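Local atomic coordinates of lipoprotein (Clostridium difficile, PDB entry 4OTE), a protein that probably captures methionine at the cell surface for import, as a lipid-anchored binding protein of the NlpA family, and here holds selenomethionine in its cleft. Residues 201-206 against 215-220; 13-18 against 172-177; 117-122 against 135-140. All coordinates share one frame; numbering follows the deposited sequence.

Contact 1: residues 201-206 against 215-220; sequences LAFRTE and VLQDVL. With ZN (zinc ion), chain J.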
loop_
_atom_site.group_PDB
_atom_site.type_symbol
_atom_site.label_atom_id
_atom_site.label_comp_id
_atom_site.label_asym_id
_atom_site.label_seq_id
_atom_site.Cartn_x
_atom_site.Cartn_y
_atom_site.Cartn_z
ATOM N N LEU A 201 6.928 -5.778 7.628
ATOM C CA LEU A 201 8.193 -5.213 8.043
ATOM C C LEU A 201 9.266 -5.697 7.073
ATOM O O LEU A 201 9.266 -6.862 6.666
ATOM C CB LEU A 201 8.527 -5.644 9.471
ATOM C CG LEU A 201 9.617 -4.838 10.177
ATOM C CD1 LEU A 201 9.082 -3.486 10.625
ATOM C CD2 LEU A 201 10.167 -5.620 11.361
ATOM N N ALA A 202 10.149 -4.785 6.678
ATOM C CA ALA A 202 11.299 -5.123 5.852
ATOM C C ALA A 202 12.567 -4.738 6.594
ATOM O O ALA A 202 12.582 -3.775 7.362
ATOM C CB ALA A 202 11.226 -4.409 4.511
ATOM N N PHE A 203 13.631 -5.499 6.368
ATOM C CA PHE A 203 14.881 -5.295 7.086
ATOM C C PHE A 203 16.037 -5.853 6.279
ATOM O O PHE A 203 15.829 -6.619 5.337
ATOM C CB PHE A 203 14.818 -5.952 8.467
ATOM C CG PHE A 203 14.136 -7.289 8.470
ATOM C CD1 PHE A 203 14.825 -8.436 8.102
ATOM C CD2 PHE A 203 12.802 -7.399 8.828
ATOM C CE1 PHE A 203 14.194 -9.671 8.094
ATOM C CE2 PHE A 203 12.164 -8.629 8.824
ATOM C CZ PHE A 203 12.862 -9.768 8.459
ATOM N N ARG A 204 17.252 -5.448 6.633
ATOM C CA ARG A 204 18.438 -5.957 5.959
ATOM C C ARG A 204 18.566 -7.455 6.224
ATOM O O ARG A 204 18.342 -7.921 7.345
ATOM C CB ARG A 204 19.699 -5.219 6.424
ATOM C CG ARG A 204 19.755 -3.759 5.996
ATOM C CD ARG A 204 21.028 -3.091 6.483
ATOM N NE ARG A 204 21.106 -3.058 7.943
ATOM C CZ ARG A 204 20.521 -2.149 8.725
ATOM N NH1 ARG A 204 19.795 -1.161 8.213
ATOM N NH2 ARG A 204 20.663 -2.234 10.046
ATOM N N THR A 205 18.911 -8.200 5.178
ATOM C CA THR A 205 19.099 -9.643 5.275
ATOM C C THR A 205 20.068 -10.024 6.400
ATOM O O THR A 205 19.874 -11.045 7.061
ATOM C CB THR A 205 19.595 -10.222 3.933
ATOM O OG1 THR A 205 18.692 -9.837 2.887
ATOM C CG2 THR A 205 19.687 -11.744 3.990
ATOM N N GLU A 206 21.097 -9.203 6.620
ATOM C CA GLU A 206 22.060 -9.429 7.714
ATOM C C GLU A 206 21.403 -9.504 9.100
ATOM O O GLU A 206 21.884 -10.224 9.970
ATOM C CB GLU A 206 23.164 -8.353 7.719
ATOM C CG GLU A 206 22.664 -6.921 7.881
ATOM C CD GLU A 206 23.771 -5.911 8.135
ATOM O OE1 GLU A 206 24.893 -6.100 7.621
ATOM O OE2 GLU A 206 23.512 -4.914 8.848
ATOM N N VAL A 215 11.750 -8.609 18.091
ATOM C CA VAL A 215 10.869 -7.834 18.972
ATOM C C VAL A 215 9.781 -7.121 18.166
ATOM O O VAL A 215 8.616 -7.129 18.550
ATOM C CB VAL A 215 11.658 -6.810 19.825
ATOM C CG1 VAL A 215 10.755 -5.700 20.360
ATOM C CG2 VAL A 215 12.360 -7.513 20.979
ATOM N N LEU A 216 10.172 -6.506 17.056
ATOM C CA LEU A 216 9.236 -5.763 16.211
ATOM C C LEU A 216 8.161 -6.662 15.623
ATOM O O LEU A 216 6.983 -6.309 15.627
ATOM C CB LEU A 216 9.974 -5.047 15.078
ATOM C CG LEU A 216 10.694 -3.745 15.429
ATOM C CD1 LEU A 216 11.472 -3.264 14.213
ATOM C CD2 LEU A 216 9.712 -2.680 15.895
ATOM N N GLN A 217 8.564 -7.824 15.118
ATOM C CA GLN A 217 7.608 -8.739 14.506
ATOM C C GLN A 217 6.725 -9.425 15.542
ATOM O O GLN A 217 5.601 -9.809 15.228
ATOM C CB GLN A 217 8.315 -9.749 13.604
ATOM C CG GLN A 217 8.927 -9.091 12.375
ATOM C CD GLN A 217 9.090 -10.041 11.211
ATOM O OE1 GLN A 217 8.376 -9.940 10.217
ATOM N NE2 GLN A 217 10.027 -10.971 11.331
ATOM N N ASP A 218 7.220 -9.553 16.772
ATOM C CA ASP A 218 6.397 -10.038 17.880
ATOM C C ASP A 218 5.264 -9.061 18.175
ATOM O O ASP A 218 4.095 -9.446 18.159
ATOM C CB ASP A 218 7.237 -10.267 19.149
ATOM C CG ASP A 218 7.895 -11.636 19.178
ATOM O OD1 ASP A 218 7.623 -12.453 18.269
ATOM O OD2 ASP A 218 8.681 -11.899 20.119
ATOM N N VAL A 219 5.601 -7.794 18.411
ATOM C CA VAL A 219 4.575 -6.812 18.765
ATOM C C VAL A 219 3.643 -6.519 17.589
ATOM O O VAL A 219 2.462 -6.252 17.799
ATOM C CB VAL A 219 5.156 -5.498 19.337
ATOM C CG1 VAL A 219 6.102 -5.791 20.496
ATOM C CG2 VAL A 219 5.853 -4.677 18.262
ATOM N N LEU A 220 4.160 -6.591 16.364
ATOM C CA LEU A 220 3.353 -6.276 15.177
ATOM C C LEU A 220 2.347 -7.370 14.803
ATOM O O LEU A 220 1.419 -7.115 14.042
ATOM C CB LEU A 220 4.243 -5.947 13.974
ATOM C CG LEU A 220 4.749 -4.504 13.912
ATOM C CD1 LEU A 220 5.970 -4.401 13.008
ATOM C CD2 LEU A 220 3.650 -3.564 13.438
HETATM ZN ZN ZN J . 24.584 -3.033 9.973
HETATM O O HOH W 1 6.413 -8.066 9.238
#
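A strand of the larger sheet and the helix that follows it in the chain pack here; the axes of segments 201-204 and 215-220 run almost antiparallel (175°) and approach to 10.2 Å. Leu201 carries most of the contact from the strand side. Its CG lies anti to the backbone N (chi1 -164°), which sends the two methyls toward separate parts of helix 211-220. CD2 settles between Leu216 CB and Gln217 CG, 3.8 Å from each, while CD1 meets Leu220 CD1 tip to tip at 4.0 Å. Leu216 and Leu220, one turn apart, both cross Leu201 at about a right angle. This is the strand-helix layering of an alpha/beta lobe in the periplasmic binding protein fold: the same two helix leucines also rest on strand 56-58, the neighbour of 199-204 in the sheet. Gln217 closes the side near Phe203. Its extended chain brings NE2 to 4.0 Å from Phe203 CE2, with ring and amide planes 72° apart; the ring gets there from the crowded position between backbone N and carbonyl carbon. At the other end of the amide, OE1 accepts from Lys80 N and from a water, which in turn accepts from Leu201 N at 2.8 Å. Two bonds to OE1 hold that end of the amide and help set its rotation. Farther along, Arg204 NE donates to Glu206 OE2 at 3.2 Å in a salt bridge, and that oxygen also binds a zinc ion, 2.4 Å from OE2.

Contact 2: residues 13-18 against 172-177; sequences LVPGGE and DTTYAV. With ZN (zinc ion), chain G; MSE (selenomethionine), chain C.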
loop_
_atom_site.group_PDB
_atom_site.type_symbol
_atom_site.label_atom_id
_atom_site.label_comp_id
_atom_site.label_asym_id
_atom_site.label_seq_id
_atom_site.Cartn_x
_atom_site.Cartn_y
_atom_site.Cartn_z
ATOM N N LEU A 13 3.008 7.271 7.439
ATOM C CA LEU A 13 2.127 7.474 8.590
ATOM C C LEU A 13 1.004 6.442 8.641
ATOM O O LEU A 13 0.780 5.815 9.678
ATOM C CB LEU A 13 1.530 8.879 8.583
ATOM C CG LEU A 13 0.681 9.254 9.806
ATOM C CD1 LEU A 13 1.449 9.071 11.110
ATOM C CD2 LEU A 13 0.173 10.685 9.678
ATOM N N VAL A 14 0.311 6.264 7.519
ATOM C CA VAL A 14 -0.854 5.387 7.467
ATOM C C VAL A 14 -0.565 4.154 6.612
ATOM O O VAL A 14 -0.166 4.290 5.458
ATOM C CB VAL A 14 -2.076 6.129 6.894
ATOM C CG1 VAL A 14 -3.257 5.178 6.727
ATOM C CG2 VAL A 14 -2.443 7.304 7.789
ATOM N N PRO A 15 -0.765 2.945 7.169
ATOM C CA PRO A 15 -1.157 2.622 8.545
ATOM C C PRO A 15 0.012 2.307 9.485
ATOM O O PRO A 15 -0.174 2.269 10.697
ATOM C CB PRO A 15 -2.028 1.374 8.369
ATOM C CG PRO A 15 -1.556 0.736 7.108
ATOM C CD PRO A 15 -0.746 1.737 6.323
ATOM N N GLY A 16 1.198 2.083 8.930
ATOM C CA GLY A 16 2.325 1.557 9.700
ATOM C C GLY A 16 2.879 2.481 10.767
ATOM O O GLY A 16 3.222 2.031 11.867
ATOM N N GLY A 17 2.981 3.768 10.445
ATOM C CA GLY A 17 3.528 4.754 11.377
ATOM C C GLY A 17 2.713 4.856 12.653
ATOM O O GLY A 17 3.251 4.745 13.755
ATOM N N GLU A 18 1.406 5.045 12.497
ATOM C CA GLU A 18 0.500 5.207 13.631
ATOM C C GLU A 18 0.332 3.896 14.408
ATOM O O GLU A 18 0.171 3.924 15.625
ATOM C CB GLU A 18 -0.848 5.772 13.154
ATOM C CG GLU A 18 -1.994 5.785 14.164
ATOM C CD GLU A 18 -1.692 6.516 15.465
ATOM O OE1 GLU A 18 -0.712 7.284 15.536
ATOM O OE2 GLU A 18 -2.459 6.323 16.437
ATOM N N ASP A 172 -3.971 4.447 -3.094
ATOM C CA ASP A 172 -3.470 3.686 -1.952
ATOM C C ASP A 172 -3.987 4.289 -0.654
ATOM O O ASP A 172 -4.058 5.509 -0.511
ATOM C CB ASP A 172 -1.937 3.682 -1.921
ATOM C CG ASP A 172 -1.322 2.863 -3.037
ATOM O OD1 ASP A 172 -2.018 2.588 -4.037
ATOM O OD2 ASP A 172 -0.133 2.497 -2.921
ATOM N N THR A 173 -4.326 3.434 0.301
ATOM C CA THR A 173 -4.813 3.897 1.595
ATOM C C THR A 173 -3.769 4.781 2.283
ATOM O O THR A 173 -4.127 5.756 2.946
ATOM C CB THR A 173 -5.275 2.707 2.464
ATOM O OG1 THR A 173 -6.539 2.255 1.973
ATOM C CG2 THR A 173 -5.424 3.085 3.945
ATOM N N THR A 174 -2.485 4.458 2.091
ATOM C CA THR A 174 -1.380 5.291 2.593
ATOM C C THR A 174 -1.489 6.761 2.139
ATOM O O THR A 174 -1.116 7.668 2.878
ATOM C CB THR A 174 -0.005 4.700 2.187
ATOM O OG1 THR A 174 0.221 3.477 2.897
ATOM C CG2 THR A 174 1.137 5.657 2.497
ATOM N N TYR A 175 -2.007 6.989 0.935
ATOM C CA TYR A 175 -2.222 8.349 0.426
ATOM C C TYR A 175 -3.634 8.875 0.690
ATOM O O TYR A 175 -3.814 10.066 0.945
ATOM C CB TYR A 175 -1.911 8.406 -1.070
ATOM C CG TYR A 175 -0.434 8.388 -1.347
ATOM C CD1 TYR A 175 0.255 9.569 -1.612
ATOM C CD2 TYR A 175 0.286 7.199 -1.316
ATOM C CE1 TYR A 175 1.617 9.564 -1.857
ATOM C CE2 TYR A 175 1.651 7.185 -1.554
ATOM C CZ TYR A 175 2.311 8.370 -1.827
ATOM O OH TYR A 175 3.665 8.366 -2.067
ATOM N N ALA A 176 -4.624 7.989 0.641
ATOM C CA ALA A 176 -6.026 8.386 0.774
ATOM C C ALA A 176 -6.354 8.985 2.142
ATOM O O ALA A 176 -6.976 10.051 2.226
ATOM C CB ALA A 176 -6.940 7.198 0.493
ATOM N N VAL A 177 -5.935 8.301 3.206
ATOM C CA VAL A 177 -6.338 8.684 4.560
ATOM C C VAL A 177 -5.785 10.059 4.974
ATOM O O VAL A 177 -6.543 10.892 5.468
ATOM C CB VAL A 177 -5.989 7.601 5.603
ATOM C CG1 VAL A 177 -6.245 8.107 7.017
ATOM C CG2 VAL A 177 -6.804 6.345 5.347
HETATM ZN ZN ZN G . -1.807 7.362 18.107
HETATM N N MSE C 301 -0.088 0.382 1.376
HETATM C CA MSE C 301 0.275 0.151 -0.062
HETATM C C MSE C 301 -0.609 -0.914 -0.612
HETATM O O MSE C 301 -0.668 -2.023 -0.071
HETATM O OXT MSE C 301 -1.279 -0.680 -1.620
HETATM C CB MSE C 301 1.730 -0.271 -0.254
HETATM C CG MSE C 301 2.111 -0.341 -1.736
HETATM SE SE MSE C 301 3.931 -1.070 -1.959
HETATM C CE MSE C 301 4.904 0.495 -1.297
HETATM O O HOH W 2 0.649 7.853 5.031
#
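The backbones come close where Val14 CA stands 4.9 Å from Thr174 CA, at a helix start distorted by a pi-type turn (Glu18 N bonds to Leu13 O) and by a cis peptide bond between Val14 and Pro15. Helix 13-22 follows a strand of one sheet and helix 173-176 a strand of the other, so the contact joins the two lobes of the binding-protein fold. Thr174 carries the polar part. With OG1 anti to its carbonyl carbon (chi1 -69°), its hydroxyl donates to Val14 O at 2.7 Å, in the carbonyl plane with a C=O...donor angle of 154°. Thr174 CA adds a CA-H...O contact to the same oxygen at 3.3 Å. Beside this, a water accepts from Val14 N and donates to Thr174 O. Val14 then turns its methyls to Val177, crossing it at about a right angle with CG1 3.8 Å from Val177 CB, and Tyr233 of helix 223-233 touches both Val14 and Pro15. Since the Thr174 proton is committed to Val14 O, OG1 is left to act as acceptor toward the selenomethionine amino group, whose N makes a weak bond to it at 3.5 Å; this contact between the lobes thereby probably helps orient a residue of the pocket.

Contact 3: residues 117-122 against 135-140; sequences KNLRYL and GLVSPK. With ACT (acetate ion), chain S.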
loop_
_atom_site.group_PDB
_atom_site.type_symbol
_atom_site.label_atom_id
_atom_site.label_comp_id
_atom_site.label_asym_id
_atom_site.label_seq_id
_atom_site.Cartn_x
_atom_site.Cartn_y
_atom_site.Cartn_z
ATOM N N LYS A 117 -2.085 -3.815 -12.407
ATOM C CA LYS A 117 -2.968 -4.418 -11.417
ATOM C C LYS A 117 -4.334 -3.723 -11.371
ATOM O O LYS A 117 -5.373 -4.379 -11.260
ATOM C CB LYS A 117 -2.296 -4.372 -10.050
ATOM C CG LYS A 117 -3.031 -5.126 -8.962
ATOM C CD LYS A 117 -2.102 -5.512 -7.820
ATOM C CE LYS A 117 -1.342 -4.319 -7.261
ATOM N NZ LYS A 117 -0.393 -4.742 -6.202
ATOM N N ASN A 118 -4.323 -2.397 -11.467
ATOM C CA ASN A 118 -5.557 -1.615 -11.523
ATOM C C ASN A 118 -6.406 -1.922 -12.755
ATOM O O ASN A 118 -7.635 -1.994 -12.661
ATOM C CB ASN A 118 -5.247 -0.114 -11.463
ATOM C CG ASN A 118 -4.868 0.352 -10.068
ATOM O OD1 ASN A 118 -5.089 -0.347 -9.076
ATOM N ND2 ASN A 118 -4.307 1.547 -9.985
ATOM N N LEU A 119 -5.755 -2.098 -13.905
ATOM C CA LEU A 119 -6.466 -2.429 -15.139
ATOM C C LEU A 119 -7.117 -3.803 -15.044
ATOM O O LEU A 119 -8.227 -3.995 -15.541
ATOM C CB LEU A 119 -5.530 -2.371 -16.348
ATOM C CG LEU A 119 -5.016 -0.979 -16.731
ATOM C CD1 LEU A 119 -3.927 -1.098 -17.787
ATOM C CD2 LEU A 119 -6.143 -0.080 -17.219
ATOM N N ARG A 120 -6.436 -4.748 -14.398
ATOM C CA ARG A 120 -6.993 -6.086 -14.195
ATOM C C ARG A 120 -8.162 -6.090 -13.210
ATOM O O ARG A 120 -9.076 -6.906 -13.345
ATOM C CB ARG A 120 -5.915 -7.079 -13.755
ATOM C CG ARG A 120 -4.878 -7.357 -14.836
ATOM C CD ARG A 120 -4.709 -8.845 -15.111
ATOM N NE ARG A 120 -3.857 -9.100 -16.278
ATOM C CZ ARG A 120 -4.284 -9.453 -17.493
ATOM N NH1 ARG A 120 -5.579 -9.607 -17.762
ATOM N NH2 ARG A 120 -3.397 -9.658 -18.461
ATOM N N TYR A 121 -8.141 -5.191 -12.224
ATOM C CA TYR A 121 -9.298 -5.027 -11.343
ATOM C C TYR A 121 -10.501 -4.577 -12.172
ATOM O O TYR A 121 -11.586 -5.144 -12.058
ATOM C CB TYR A 121 -9.037 -4.014 -10.218
ATOM C CG TYR A 121 -8.002 -4.418 -9.179
ATOM C CD1 TYR A 121 -7.904 -5.733 -8.717
ATOM C CD2 TYR A 121 -7.147 -3.468 -8.624
ATOM C CE1 TYR A 121 -6.965 -6.090 -7.763
ATOM C CE2 TYR A 121 -6.208 -3.815 -7.669
ATOM C CZ TYR A 121 -6.119 -5.127 -7.238
ATOM O OH TYR A 121 -5.179 -5.469 -6.280
ATOM N N LEU A 122 -10.293 -3.573 -13.020
ATOM C CA LEU A 122 -11.354 -3.064 -13.890
ATOM C C LEU A 122 -11.867 -4.129 -14.868
ATOM O O LEU A 122 -13.057 -4.144 -15.203
ATOM C CB LEU A 122 -10.883 -1.821 -14.651
ATOM C CG LEU A 122 -10.594 -0.587 -13.788
ATOM C CD1 LEU A 122 -9.987 0.525 -14.629
ATOM C CD2 LEU A 122 -11.848 -0.095 -13.080
ATOM N N GLY A 135 1.558 -11.242 -17.596
ATOM C CA GLY A 135 2.515 -10.162 -17.830
ATOM C C GLY A 135 1.881 -8.805 -17.589
ATOM O O GLY A 135 0.656 -8.684 -17.557
ATOM N N LEU A 136 2.714 -7.780 -17.425
ATOM C CA LEU A 136 2.231 -6.426 -17.154
ATOM C C LEU A 136 1.441 -5.863 -18.333
ATOM O O LEU A 136 1.877 -5.954 -19.483
ATOM C CB LEU A 136 3.394 -5.484 -16.824
ATOM C CG LEU A 136 4.151 -5.743 -15.519
ATOM C CD1 LEU A 136 5.294 -4.750 -15.375
ATOM C CD2 LEU A 136 3.224 -5.667 -14.315
ATOM N N VAL A 137 0.278 -5.287 -18.032
ATOM C CA VAL A 137 -0.563 -4.654 -19.044
ATOM C C VAL A 137 -0.611 -3.144 -18.839
ATOM O O VAL A 137 -0.421 -2.650 -17.726
ATOM C CB VAL A 137 -1.998 -5.229 -19.058
ATOM C CG1 VAL A 137 -1.974 -6.700 -19.449
ATOM C CG2 VAL A 137 -2.699 -5.040 -17.717
ATOM N N SER A 138 -0.862 -2.426 -19.929
ATOM C CA SER A 138 -1.000 -0.974 -19.912
ATOM C C SER A 138 -2.258 -0.595 -20.705
ATOM O O SER A 138 -2.837 -1.450 -21.381
ATOM C CB SER A 138 0.246 -0.330 -20.530
ATOM O OG SER A 138 0.295 -0.541 -21.934
ATOM N N PRO A 139 -2.692 0.679 -20.623
ATOM C CA PRO A 139 -3.870 1.123 -21.388
ATOM C C PRO A 139 -3.776 0.882 -22.907
ATOM O O PRO A 139 -4.805 0.786 -23.578
ATOM C CB PRO A 139 -3.938 2.624 -21.086
ATOM C CG PRO A 139 -3.269 2.777 -19.766
ATOM C CD PRO A 139 -2.184 1.743 -19.734
ATOM N N LYS A 140 -2.553 0.793 -23.432
ATOM C CA LYS A 140 -2.324 0.428 -24.831
ATOM C C LYS A 140 -2.812 -0.989 -25.165
ATOM O O LYS A 140 -3.134 -1.279 -26.317
ATOM C CB LYS A 140 -0.833 0.544 -25.168
HETATM C C ACT S . -1.436 -2.412 -3.680
HETATM O O ACT S . -2.283 -1.505 -3.519
HETATM O OXT ACT S . -0.221 -2.185 -3.867
HETATM C CH3 ACT S . -1.902 -3.828 -3.638
#
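Val137 sits against Leu119 and Arg120 where helix 112-124 of the smaller lobe meets the loop leading to strand 150-154, an outermost strand of the five-stranded sheet in this two-lobed binding-protein fold. Val137 presents one methyl to each of its helix partners. CG1, anti to the carbonyl carbon (chi1 -64°), faces Arg120, and CG2, in the crowded position between backbone N and carbonyl carbon, meets Leu119, CG2 being 4.1 Å from Leu119 CB. The arginine reaches its place through a bend at chi2 (-127°), so that its side chain crosses Val137 at about a right angle and NH2 comes to 3.4 Å from Val137 CG1. The charged group is anchored elsewhere: NH1 forms a salt bridge with Glu123 and NH2 a hydrogen bond to Pro131 O, which hold the guanidinium against the valine. Leu119, its CG anti to the carbonyl carbon, points its CD1 methyl at the backbone between Ser138 and Pro139. CD1 is 3.4 Å from Ser138 C, a tight fit of methyl against peptide, and 3.9 Å from Pro139 CD. Phe151 of strand 150-154 touches both Leu119 and Pro139, extending the apolar layer down to the sheet. A hydrogen bond between Val137 N and Ser116 OG ties the loop to the helix one turn before Arg120. Lys117 departs in another direction; it makes a cation-pi interaction with Tyr197, and its NZ reaches an acetate, probably from the crystallisation liquor, through a weak bond of 3.5 Å to OXT.

Contact 2 is a junction between the lobes, and the other two contacts lie in the lobes it joins: contact 1 in the larger, contact 3 in the smaller, on opposite sides of the chain's centre and about 32 Å apart between centres. Contact 2 lies about 19 Å from contact 1 and 24 Å from contact 3, centre to centre, with nearest atoms about 6 Å apart in both cases. It alone contains pocket residues, Asp172 and Thr174. The side chain of Leu201 in contact 1 stays about 13 Å from the selenomethionine, while the acetate at Lys117 of contact 3 also bonds to His61 of the pocket. Along the chain, contact 3 falls between residues 18 and 172, and contact 1 follows.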